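Long-range contact in MOBA relate protein (Mycobacterium sp., PDB 2WAW), which is of unknown function but carries a MobA-like NTP transferase domain of the GT-A clan, and so probably transfers a nucleotide: residues 4-10 / 45-51. Residues are numbered along the deposited sequence; the frame is centred on the assembly and turned at random.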
loop_
_atom_site.group_PDB
_atom_site.type_symbol
_atom_site.label_atom_id
_atom_site.label_comp_id
_atom_site.label_asym_id
_atom_site.label_seq_id
_atom_site.Cartn_x
_atom_site.Cartn_y
_atom_site.Cartn_z
ATOM N N SER A 4 -5.779 7.416 16.029
ATOM C CA SER A 4 -4.893 6.251 15.908
ATOM C C SER A 4 -3.426 6.660 15.947
ATOM O O SER A 4 -2.574 5.844 16.281
ATOM C CB SER A 4 -5.163 5.474 14.612
ATOM O OG SER A 4 -4.798 6.247 13.488
ATOM N N ARG A 5 -3.145 7.916 15.576
ATOM C CA ARG A 5 -1.767 8.394 15.338
ATOM C C ARG A 5 -1.055 7.557 14.259
ATOM O O ARG A 5 0.154 7.308 14.313
ATOM C CB ARG A 5 -0.970 8.477 16.631
ATOM C CG ARG A 5 -1.673 9.317 17.671
ATOM C CD ARG A 5 -0.831 9.633 18.878
ATOM N NE ARG A 5 -1.553 10.587 19.718
ATOM C CZ ARG A 5 -1.234 10.906 20.970
ATOM N NH1 ARG A 5 -0.188 10.346 21.570
ATOM N NH2 ARG A 5 -1.978 11.787 21.624
ATOM N N VAL A 6 -1.837 7.133 13.276
ATOM C CA VAL A 6 -1.309 6.376 12.136
ATOM C C VAL A 6 -1.766 7.023 10.812
ATOM O O VAL A 6 -2.947 7.339 10.637
ATOM C CB VAL A 6 -1.740 4.869 12.172
ATOM C CG1 VAL A 6 -1.160 4.147 10.964
ATOM C CG2 VAL A 6 -1.259 4.198 13.451
ATOM N N THR A 7 -0.821 7.166 9.882
ATOM C CA THR A 7 -1.133 7.565 8.510
ATOM C C THR A 7 -1.027 6.348 7.611
ATOM O O THR A 7 -0.030 5.638 7.666
ATOM C CB THR A 7 -0.161 8.654 8.025
ATOM O OG1 THR A 7 -0.460 9.873 8.716
ATOM C CG2 THR A 7 -0.321 8.886 6.521
ATOM N N GLY A 8 -2.057 6.104 6.811
ATOM C CA GLY A 8 -1.992 5.070 5.774
ATOM C C GLY A 8 -1.430 5.645 4.492
ATOM O O GLY A 8 -1.725 6.781 4.144
ATOM N N VAL A 9 -0.616 4.858 3.784
ATOM C CA VAL A 9 -0.023 5.299 2.530
ATOM C C VAL A 9 -0.259 4.175 1.517
ATOM O O VAL A 9 0.262 3.071 1.670
ATOM C CB VAL A 9 1.511 5.553 2.661
ATOM C CG1 VAL A 9 2.129 5.982 1.289
ATOM C CG2 VAL A 9 1.828 6.607 3.758
ATOM N N VAL A 10 -1.061 4.465 0.504
ATOM C CA VAL A 10 -1.321 3.527 -0.573
ATOM C C VAL A 10 -0.448 3.933 -1.753
ATOM O O VAL A 10 -0.640 5.017 -2.343
ATOM C CB VAL A 10 -2.799 3.550 -0.974
ATOM C CG1 VAL A 10 -3.049 2.642 -2.184
ATOM C CG2 VAL A 10 -3.684 3.098 0.169
ATOM N N PRO A 45 -8.080 1.977 10.618
ATOM C CA PRO A 45 -7.953 2.990 11.664
ATOM C C PRO A 45 -6.804 3.965 11.374
ATOM O O PRO A 45 -5.793 3.999 12.099
ATOM C CB PRO A 45 -7.705 2.172 12.937
ATOM C CG PRO A 45 -7.224 0.811 12.484
ATOM C CD PRO A 45 -7.446 0.692 10.993
ATOM N N PHE A 46 -6.938 4.720 10.289
ATOM C CA PHE A 46 -5.978 5.764 9.970
ATOM C C PHE A 46 -6.563 7.119 10.301
ATOM O O PHE A 46 -7.770 7.336 10.141
ATOM C CB PHE A 46 -5.658 5.787 8.469
ATOM C CG PHE A 46 -5.113 4.481 7.919
ATOM C CD1 PHE A 46 -4.160 3.739 8.630
ATOM C CD2 PHE A 46 -5.537 4.010 6.672
ATOM C CE1 PHE A 46 -3.631 2.548 8.100
ATOM C CE2 PHE A 46 -5.029 2.823 6.124
ATOM C CZ PHE A 46 -4.061 2.078 6.836
ATOM N N ASP A 47 -5.699 8.046 10.697
ATOM C CA ASP A 47 -6.084 9.447 10.861
ATOM C C ASP A 47 -5.954 10.222 9.554
ATOM O O ASP A 47 -6.570 11.287 9.378
ATOM C CB ASP A 47 -5.186 10.132 11.884
ATOM C CG ASP A 47 -5.368 9.603 13.301
ATOM O OD1 ASP A 47 -6.363 8.909 13.594
ATOM O OD2 ASP A 47 -4.484 9.915 14.124
ATOM N N GLN A 48 -5.135 9.695 8.645
ATOM C CA GLN A 48 -4.834 10.338 7.381
ATOM C C GLN A 48 -4.605 9.220 6.379
ATOM O O GLN A 48 -4.027 8.192 6.742
ATOM C CB GLN A 48 -3.557 11.181 7.517
ATOM C CG GLN A 48 -3.003 11.731 6.199
ATOM C CD GLN A 48 -1.687 12.447 6.363
ATOM O OE1 GLN A 48 -0.859 12.089 7.221
ATOM N NE2 GLN A 48 -1.461 13.441 5.517
ATOM N N LEU A 49 -5.021 9.432 5.146
ATOM C CA LEU A 49 -4.749 8.508 4.081
ATOM C C LEU A 49 -4.183 9.212 2.859
ATOM O O LEU A 49 -4.807 10.014 2.301
ATOM C CB LEU A 49 -6.005 7.728 3.713
ATOM C CG LEU A 49 -5.956 6.656 2.635
ATOM C CD1 LEU A 49 -4.925 5.613 2.963
ATOM C CD2 LEU A 49 -7.311 6.016 2.528
ATOM N N ILE A 50 -2.984 8.811 2.480
ATOM C CA ILE A 50 -2.258 9.338 1.338
ATOM C C ILE A 50 -2.238 8.310 0.203
ATOM O O ILE A 50 -2.050 7.173 0.432
ATOM C CB ILE A 50 -0.791 9.609 1.693
ATOM C CG1 ILE A 50 -0.672 10.717 2.741
ATOM C CG2 ILE A 50 0.030 9.912 0.461
ATOM C CD1 ILE A 50 0.661 10.846 3.291
ATOM N N VAL A 51 -2.502 8.767 -0.990
ATOM C CA VAL A 51 -2.399 7.903 -2.168
ATOM C C VAL A 51 -1.435 8.538 -3.148
ATOM O O VAL A 51 -1.546 9.737 -3.459
ATOM C CB VAL A 51 -3.764 7.727 -2.865
ATOM C CG1 VAL A 51 -3.690 6.642 -3.982
ATOM C CG2 VAL A 51 -4.853 7.422 -1.844
#
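The ring of F46 lies flat over G8, whose CA stands 3.5 Å above the ring centroid, almost directly over its centre, a CH-pi contact. Having no side chain, G8 lets the ring rest directly on the strand backbone. With CG anti to its own carbonyl carbon (chi1 -58°), F46 folds back over the neighbouring strand, and V6 CG1 meets the ring at its edge.

Beside the ring and onward, strands 6-10 and 48-51 run parallel, linked by G8 N to Q48 O, I50 N to G8 O (2.9 Å) and V10 N to I50 O. The beta-branched T7, V9, V10, I50 and V51 suit extended backbone. T7 CG2 packs on I50 CD1 on one face; on the other, L49, a flexible apolar side chain, brings CD1 to V10 CG2 (4.0 Å). T7 OG1 also donates to Q48 OE1 (2.7 Å), in the carbonyl plane and on a lone pair. That amide bonds further to W91, D70 and D93, so its rotation is well defined.

The other end is polar and more exposed, reaching solvent at R5. The CA atoms of V6 and F46 stand 5.2 Å apart, and after D47 N to V6 O (2.8 Å) side-chain bonds replace the ladder. The carboxylate on the short side chain of D47 clasps the turn entering the strand: OD1 takes S4 N almost straight (170°), whereas R5 N reaches OD2 from above the carboxylate plane through a more bent bond (138°). Serine is apt because its hydroxyl works twice, donating to P45 O (2.8 Å) and accepting from V6 N in an ST turn.

The pair belongs to the parallel, Rossmann-like part of the GT-A fold, with strand 6-12 between 48-53 and 98-103. Helix 33-42, within the right-handed beta-alpha-beta crossover joining the two strands, covers V10, L49 and V51, and helix 111-121 packs against V6, P45 and F46.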